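Side-chain contacts in NANS (YJHS), A 9-O-acetyl N-acetylneuraminic acid esterase (Escherichia coli O157:H7 EDL933, PDB 3PT5), which probably removes the 9-O-acetyl group from 9-O-acetyl-N-acetylneuraminate, letting the bacterium grow on this mammalian mucosal sialic acid: residues Ala47-Pro50 / Arg51-Gln54; Gly236-Thr239 / Trp240-Glu244; Asp269-Gln272 / Gln273-Gly277; Ala316-Arg319 / Gly320-Asp324. All coordinates share one frame; numbering follows the deposited sequence.

In the fold
Contact 1 stands apart, at the turn that starts strand 52-55 of the central sheet; its centre is about 30 Å from those of contacts 2 and 3 and about 18 Å from that of contact 4. Contacts 2 and 3 follow the neighbouring parallel strands 233-236 and 265-268, their centres about 8 Å apart. They are joined by the E244–R276 salt bridge and by packing of W240 on A275, R276 and G277. Contact 4, on the long C-terminal helix 315-335, touches contact 3 where F270 packs on I321 and I322. Its R318 also reaches N31, just beyond strand 20-28, the region where SGNH hydrolases usually carry their nucleophile.

Contact 1: Ala47-Pro50 / Arg51-Gln54; sequences APHP and RIKQ
The imidazole of H49 lies alongside the aliphatic part of R51, with CE1 packed against CB, CG and CD of the arginine, across a type I beta turn from H49 to I52 that leads into strand 52-55 of the SGNH-type sheet. The ring also clasps the turn from within: its ND1 accepts the amide R51 N at 2.8 Å, nearly in the ring plane. This is possible because CG stands anti to the backbone N (chi1 -175°), which swings the ring forward beside the next peptide. The turn's own bond runs from I52 N to H49 O at 3.0 Å, the donor well above the carbonyl plane. Accepting a hydrogen bond at ND1 suggests that a neutral H49 would carry its hydrogen on NE2.

H49 CB rests on I52 CD1 at 3.8 Å. The R51 guanidinium, its plane turned 70° from the imidazole, runs on to bond A122 O on the adjacent strand 122-130. One water accepts the N-H of H49 and lies close to I52 O. K53 bends at chi2 (-70°), bringing CE within 3.2 Å of P50 O; a second water donates to H49 O and accepts from K53 NZ at 2.7 Å.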
# COMPACT_ATOMS: atom_id res chain seq x y z
N ALA A 47 11.24 -4.16 -11.59
CA ALA A 47 10.85 -4.06 -12.99
C ALA A 47 9.32 -4.09 -13.13
O ALA A 47 8.66 -5.00 -12.60
CB ALA A 47 11.46 -5.24 -13.78
N PRO A 48 8.76 -3.14 -13.88
CA PRO A 48 7.32 -3.20 -14.19
C PRO A 48 7.08 -4.42 -15.10
O PRO A 48 8.03 -4.92 -15.69
CB PRO A 48 7.10 -1.92 -14.98
CG PRO A 48 8.24 -0.99 -14.54
CD PRO A 48 9.39 -1.93 -14.44
N HIS A 49 5.85 -4.89 -15.18
CA HIS A 49 5.51 -6.03 -16.05
C HIS A 49 4.27 -5.67 -16.83
O HIS A 49 3.38 -5.01 -16.28
CB HIS A 49 5.25 -7.28 -15.20
CG HIS A 49 5.01 -8.51 -16.01
ND1 HIS A 49 3.85 -8.72 -16.71
CD2 HIS A 49 5.79 -9.59 -16.24
CE1 HIS A 49 3.92 -9.88 -17.34
NE2 HIS A 49 5.10 -10.42 -17.09
N PRO A 50 4.20 -6.06 -18.13
CA PRO A 50 3.03 -5.66 -18.91
C PRO A 50 1.67 -6.15 -18.42
O PRO A 50 0.65 -5.62 -18.84
CB PRO A 50 3.32 -6.25 -20.30
CG PRO A 50 4.76 -6.47 -20.35
CD PRO A 50 5.22 -6.75 -18.95
N ARG A 51 1.66 -7.18 -17.57
CA ARG A 51 0.41 -7.72 -17.07
C ARG A 51 0.02 -7.13 -15.71
O ARG A 51 -1.04 -7.49 -15.17
CB ARG A 51 0.45 -9.25 -17.01
CG ARG A 51 0.40 -9.91 -18.39
CD ARG A 51 0.78 -11.37 -18.22
NE ARG A 51 -0.24 -12.11 -17.49
CZ ARG A 51 -0.00 -13.27 -16.85
NH1 ARG A 51 1.23 -13.79 -16.86
NH2 ARG A 51 -0.98 -13.90 -16.21
N ILE A 52 0.83 -6.20 -15.19
CA ILE A 52 0.62 -5.72 -13.82
C ILE A 52 0.39 -4.21 -13.89
O ILE A 52 1.29 -3.47 -14.30
CB ILE A 52 1.84 -6.00 -12.94
CG1 ILE A 52 2.07 -7.51 -12.85
CG2 ILE A 52 1.66 -5.38 -11.53
CD1 ILE A 52 3.28 -7.90 -12.05
N LYS A 53 -0.81 -3.82 -13.51
CA LYS A 53 -1.35 -2.47 -13.74
C LYS A 53 -1.82 -1.83 -12.44
O LYS A 53 -1.87 -2.49 -11.39
CB LYS A 53 -2.51 -2.52 -14.74
CG LYS A 53 -2.18 -3.17 -16.05
CD LYS A 53 -1.23 -2.31 -16.87
CE LYS A 53 -1.04 -2.95 -18.26
NZ LYS A 53 0.15 -2.34 -18.91
N GLN A 54 -2.09 -0.53 -12.51
CA GLN A 54 -2.69 0.18 -11.39
C GLN A 54 -3.69 1.17 -11.92
O GLN A 54 -3.67 1.49 -13.11
CB GLN A 54 -1.62 0.89 -10.53
CG GLN A 54 -0.89 2.06 -11.28
CD GLN A 54 0.16 2.72 -10.44
OE1 GLN A 54 -0.10 3.09 -9.28
NE2 GLN A 54 1.38 2.89 -11.00
O HOH W 1 3.95 -3.40 -13.73
O HOH W 2 2.30 -2.59 -17.35

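Contact 2: Gly236-Thr239 / Trp240-Glu244; sequences GDTT and WYWKE
The indole of W242 is approached obliquely at CD1 by two threonine hydroxyls of the preceding loop, T238 OG1 at 3.2 Å and T239 OG1 at 3.3 Å. Over the centre of one indole face sits CD2 of Y241, and W242 CD1 in turn lies in the plane of the tyrosine ring, at its edge. The T238 side chain crosses the tryptophan at about a right angle, its CG2 resting on W242 CB. Each polar end has a partner outside the two segments: T238 OG1 bonds E192, T239 OG1 meets S310 O, and W242 NE1 donates to S311 O.

Farther back, D237 and K243 form a salt bridge. K243 NZ meets D237 OD2 at 2.8 Å on the syn side, 28° out of the carboxylate plane. The lysine reaches back past T238 with its chain extended as far as CE, and a twist in the last torsion (chi4 -145°) delivers the amine. The other carboxylate oxygen, D237 OD1, takes a weak bond from T238 N and pairs with Y250 OH, so both oxygens have partners, which should restrain rotation of the group.

T239 OG1, placed between backbone N and carbonyl carbon, accepts weakly from Y241 N at 3.3 Å, while T239 O accepts weakly from K243 N at 3.3 Å. This is a threonine N-cap, here starting helix 240-245 shortly after parallel strand 233-236 of the alpha/beta sheet.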
# COMPACT_ATOMS: atom_id res chain seq x y z
N GLY A 236 -1.67 -5.50 7.75
CA GLY A 236 -0.27 -5.70 8.04
C GLY A 236 0.19 -5.05 9.33
O GLY A 236 -0.37 -4.05 9.80
N ASP A 237 1.25 -5.62 9.88
CA ASP A 237 1.89 -5.11 11.08
C ASP A 237 2.67 -3.80 10.80
O ASP A 237 2.64 -3.24 9.68
CB ASP A 237 2.82 -6.21 11.61
CG ASP A 237 3.04 -6.17 13.13
OD1 ASP A 237 2.57 -5.23 13.81
OD2 ASP A 237 3.70 -7.12 13.65
N THR A 238 3.34 -3.29 11.82
CA THR A 238 4.13 -2.07 11.69
C THR A 238 5.58 -2.35 12.13
O THR A 238 5.91 -3.50 12.45
CB THR A 238 3.49 -0.91 12.47
OG1 THR A 238 4.20 0.31 12.19
CG2 THR A 238 3.46 -1.18 13.94
N THR A 239 6.43 -1.32 12.10
CA THR A 239 7.85 -1.51 12.43
C THR A 239 8.11 -1.56 13.93
O THR A 239 7.26 -1.17 14.74
CB THR A 239 8.75 -0.39 11.87
OG1 THR A 239 8.66 0.77 12.72
CG2 THR A 239 8.35 -0.03 10.46
N TRP A 240 9.33 -1.97 14.27
CA TRP A 240 9.70 -2.13 15.66
C TRP A 240 9.65 -0.82 16.42
O TRP A 240 9.41 -0.82 17.62
CB TRP A 240 11.10 -2.73 15.77
CG TRP A 240 12.24 -1.94 15.20
CD1 TRP A 240 12.84 -2.13 13.97
CD2 TRP A 240 12.99 -0.90 15.85
NE1 TRP A 240 13.91 -1.25 13.81
CE2 TRP A 240 14.02 -0.50 14.95
CE3 TRP A 240 12.90 -0.27 17.11
CZ2 TRP A 240 14.92 0.53 15.27
CZ3 TRP A 240 13.81 0.75 17.41
CH2 TRP A 240 14.80 1.14 16.49
N TYR A 241 9.88 0.29 15.71
CA TYR A 241 9.82 1.63 16.34
C TYR A 241 8.46 1.85 17.02
O TYR A 241 8.37 2.25 18.23
CB TYR A 241 10.09 2.74 15.31
CG TYR A 241 9.71 4.09 15.89
CD1 TYR A 241 10.56 4.73 16.79
CD2 TYR A 241 8.49 4.67 15.60
CE1 TYR A 241 10.21 5.95 17.37
CE2 TYR A 241 8.11 5.89 16.18
CZ TYR A 241 8.98 6.51 17.07
OH TYR A 241 8.64 7.70 17.64
N TRP A 242 7.39 1.59 16.27
CA TRP A 242 6.03 1.86 16.72
C TRP A 242 5.61 0.90 17.84
O TRP A 242 5.05 1.30 18.85
CB TRP A 242 5.09 1.74 15.52
CG TRP A 242 5.36 2.80 14.49
CD1 TRP A 242 6.03 2.66 13.29
CD2 TRP A 242 5.02 4.19 14.60
NE1 TRP A 242 6.07 3.85 12.63
CE2 TRP A 242 5.48 4.82 13.40
CE3 TRP A 242 4.37 4.96 15.57
CZ2 TRP A 242 5.31 6.19 13.15
CZ3 TRP A 242 4.19 6.34 15.32
CH2 TRP A 242 4.66 6.94 14.11
N LYS A 243 5.93 -0.37 17.65
CA LYS A 243 5.68 -1.38 18.68
C LYS A 243 6.40 -1.13 19.99
O LYS A 243 5.83 -1.37 21.06
CB LYS A 243 6.12 -2.75 18.20
CG LYS A 243 5.43 -3.26 17.00
CD LYS A 243 6.03 -4.57 16.75
CE LYS A 243 5.40 -5.29 15.60
NZ LYS A 243 5.39 -6.75 15.91
N GLU A 244 7.66 -0.70 19.93
CA GLU A 244 8.44 -0.53 21.18
C GLU A 244 8.05 0.73 21.92
O GLU A 244 8.12 0.79 23.14
CB GLU A 244 9.94 -0.48 20.91
CG GLU A 244 10.54 -1.79 20.43
CD GLU A 244 12.07 -1.79 20.45
OE1 GLU A 244 12.67 -0.83 20.98
OE2 GLU A 244 12.69 -2.74 19.93

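Contact 3: Asp269-Gln272 / Gln273-Gly277; sequences DFQQ and QGARG
Apolar contact is slight: the stem of Q271 leans on A275, with Q271 CB and CG each 4.1 Å from A275 CB. The same methyl group approaches Q272 O at 3.3 Å.

Direct backbone bonding comes from a type II beta turn, Q272 to A275, in which A275 N donates to Q272 O at 3.1 Å from well above the carbonyl plane. G274 takes the third position with positive phi (78°), which suits glycine. G277 also has backbone angles that call for glycine.

The Q271 amide adds a second, largely water-mediated link between the two arms of the loop. With CG set between its backbone N and carbonyl carbon (chi1 60°) and the chain extended beyond, the head reaches across to the 275-277 backbone. Here Q271 NE2 lies 3.0 Å from R276 O, and OE1 accepts hydrogen bonds from two waters. One donates also to G277 O; the other, held more weakly at OE1, donates also to A275 O.

R276 leads away from the turn, its guanidinium paired with E244 on helix 240-245. Q272 and Q273 touch crystal neighbours, so their conformations may partly reflect the lattice.

Since OE1 and the carbonyls of A275 and G277 are all acceptors, they cannot bond directly; the two waters supply the protons, making this a surface loop closed by one direct backbone bond and, at Q271, through solvent.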
# COMPACT_ATOMS: atom_id res chain seq x y z
N ASP A 269 1.91 -10.53 9.62
CA ASP A 269 3.11 -10.00 10.26
C ASP A 269 4.42 -10.42 9.62
O ASP A 269 4.42 -11.26 8.71
CB ASP A 269 3.06 -10.23 11.78
CG ASP A 269 3.17 -11.68 12.16
OD1 ASP A 269 3.22 -12.57 11.29
OD2 ASP A 269 3.23 -11.93 13.40
N PHE A 270 5.53 -9.82 10.03
CA PHE A 270 6.78 -9.96 9.28
C PHE A 270 7.96 -10.40 10.11
O PHE A 270 8.99 -10.84 9.57
CB PHE A 270 7.14 -8.60 8.64
CG PHE A 270 5.95 -7.90 8.02
CD1 PHE A 270 5.27 -8.48 6.97
CD2 PHE A 270 5.49 -6.66 8.53
CE1 PHE A 270 4.15 -7.87 6.40
CE2 PHE A 270 4.34 -6.03 7.96
CZ PHE A 270 3.69 -6.64 6.89
N GLN A 271 7.86 -10.23 11.43
CA GLN A 271 9.00 -10.58 12.24
C GLN A 271 8.59 -11.09 13.62
O GLN A 271 7.40 -11.03 14.00
CB GLN A 271 10.04 -9.46 12.29
CG GLN A 271 9.58 -8.17 12.83
CD GLN A 271 10.44 -6.94 12.41
OE1 GLN A 271 9.91 -5.85 12.41
NE2 GLN A 271 11.76 -7.10 12.14
N GLN A 272 9.59 -11.61 14.32
CA GLN A 272 9.39 -12.16 15.66
C GLN A 272 9.22 -11.07 16.70
O GLN A 272 9.62 -9.90 16.53
CB GLN A 272 10.60 -13.03 16.03
CG GLN A 272 10.88 -14.27 15.14
CD GLN A 272 10.19 -15.55 15.65
OE1 GLN A 272 9.79 -15.66 16.81
NE2 GLN A 272 10.04 -16.51 14.76
N GLN A 273 8.63 -11.47 17.81
CA GLN A 273 8.51 -10.57 18.95
C GLN A 273 9.84 -9.95 19.37
O GLN A 273 10.83 -10.66 19.55
CB GLN A 273 7.91 -11.36 20.10
CG GLN A 273 6.96 -10.57 20.93
CD GLN A 273 6.36 -11.40 22.03
OE1 GLN A 273 5.24 -11.89 21.91
NE2 GLN A 273 7.13 -11.60 23.10
N GLY A 274 9.85 -8.63 19.52
CA GLY A 274 11.04 -7.93 20.02
C GLY A 274 12.15 -7.74 18.99
O GLY A 274 13.18 -7.15 19.31
N ALA A 275 11.96 -8.25 17.77
CA ALA A 275 12.96 -8.13 16.72
C ALA A 275 13.06 -6.68 16.27
O ALA A 275 12.05 -5.97 16.27
CB ALA A 275 12.58 -9.01 15.52
N ARG A 276 14.26 -6.27 15.90
CA ARG A 276 14.42 -5.00 15.15
C ARG A 276 14.74 -5.36 13.72
O ARG A 276 14.45 -6.48 13.29
CB ARG A 276 15.46 -4.10 15.81
CG ARG A 276 14.99 -3.60 17.17
CD ARG A 276 15.88 -2.52 17.69
NE ARG A 276 15.37 -1.96 18.94
CZ ARG A 276 15.97 -0.95 19.59
NH1 ARG A 276 17.10 -0.42 19.12
NH2 ARG A 276 15.45 -0.48 20.72
N GLY A 277 15.28 -4.43 12.95
CA GLY A 277 15.53 -4.72 11.55
C GLY A 277 14.37 -4.29 10.65
O GLY A 277 13.26 -3.98 11.13
O HOH W 3 10.53 -3.40 11.98
O HOH W 4 9.41 -5.74 15.22

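Contact 4: Ala316-Arg319 / Gly320-Asp324; sequences AARR and GIISD
I322 packs its CD1 against A317 CB at 3.8 Å and against R318 CG at 3.9 Å, running side by side with the arginine stem. Its CG1 stands anti to the carbonyl carbon (chi1 -65°), which lays the branch back over the A317 carbonyl. Here the helix widens into a pi-type turn. I322 N donates to A317 O, five residues back, at 2.9 Å and nearly along the C=O axis, while I321 N has too poor an angle to bond the same oxygen. G320 N is shared between A316 O and A317 O, both weakly.

One residue on, S323 N reaches R318 O only weakly, at 3.4 Å. The serine hydroxyl adds to it: S323 OG donates to R318 O at 2.8 Å, tilted 15° from the carbonyl plane.

In the next shell K113, from helix 107-114, bonds S323 OG and R319 O and forms a salt bridge with D324. R318 carries its guanidinium on to Q106, N31 and F313, and R319 pairs with D46. R318 O therefore takes two donors from S323, the hydroxyl making up for a weak, wide-turn N-H bond, and the K113 amine, if charged, would probably polarise the hydroxyl and strengthen its donation.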
# COMPACT_ATOMS: atom_id res chain seq x y z
N ALA A 316 14.25 -2.79 0.68
CA ALA A 316 14.62 -4.21 0.71
C ALA A 316 13.55 -5.05 1.41
O ALA A 316 13.21 -6.10 0.91
CB ALA A 316 15.96 -4.36 1.43
N ALA A 317 13.06 -4.60 2.57
CA ALA A 317 12.00 -5.36 3.26
C ALA A 317 10.73 -5.45 2.44
O ALA A 317 10.02 -6.46 2.46
CB ALA A 317 11.67 -4.73 4.60
N ARG A 318 10.44 -4.39 1.71
CA ARG A 318 9.21 -4.36 0.93
C ARG A 318 9.29 -5.34 -0.24
O ARG A 318 8.36 -6.09 -0.47
CB ARG A 318 8.95 -2.94 0.47
CG ARG A 318 8.59 -2.07 1.67
CD ARG A 318 8.49 -0.61 1.26
NE ARG A 318 8.58 0.30 2.42
CZ ARG A 318 7.56 0.69 3.16
NH1 ARG A 318 6.35 0.21 2.90
NH2 ARG A 318 7.76 1.55 4.18
N ARG A 319 10.45 -5.38 -0.91
CA ARG A 319 10.73 -6.38 -1.96
C ARG A 319 10.79 -7.80 -1.48
O ARG A 319 10.60 -8.75 -2.27
CB ARG A 319 12.09 -6.11 -2.62
CG ARG A 319 12.14 -4.89 -3.45
CD ARG A 319 13.57 -4.63 -3.88
NE ARG A 319 13.67 -3.27 -4.40
CZ ARG A 319 14.58 -2.40 -4.02
NH1 ARG A 319 15.51 -2.74 -3.12
NH2 ARG A 319 14.56 -1.19 -4.56
N GLY A 320 11.11 -7.98 -0.20
CA GLY A 320 11.30 -9.31 0.36
C GLY A 320 10.17 -9.76 1.27
O GLY A 320 9.08 -10.09 0.82
N ILE A 321 10.44 -9.78 2.57
CA ILE A 321 9.54 -10.44 3.51
C ILE A 321 8.16 -9.80 3.53
O ILE A 321 7.17 -10.50 3.72
CB ILE A 321 10.16 -10.46 4.95
CG1 ILE A 321 9.31 -11.29 5.92
CG2 ILE A 321 10.33 -9.03 5.50
CD1 ILE A 321 9.17 -12.79 5.56
N ILE A 322 8.06 -8.48 3.33
CA ILE A 322 6.71 -7.86 3.45
C ILE A 322 5.80 -8.36 2.33
O ILE A 322 4.68 -8.81 2.56
CB ILE A 322 6.79 -6.32 3.45
CG1 ILE A 322 7.52 -5.84 4.70
CG2 ILE A 322 5.39 -5.69 3.25
CD1 ILE A 322 7.86 -4.40 4.67
N SER A 323 6.29 -8.31 1.10
CA SER A 323 5.49 -8.81 -0.01
C SER A 323 5.36 -10.32 0.03
O SER A 323 4.31 -10.82 -0.32
CB SER A 323 6.03 -8.31 -1.35
OG SER A 323 7.42 -8.53 -1.41
N ASP A 324 6.38 -11.03 0.55
CA ASP A 324 6.25 -12.49 0.75
C ASP A 324 5.06 -12.80 1.63
O ASP A 324 4.27 -13.68 1.31
CB ASP A 324 7.50 -13.07 1.42
CG ASP A 324 8.67 -13.21 0.48
OD1 ASP A 324 8.50 -13.13 -0.74
OD2 ASP A 324 9.80 -13.42 1.01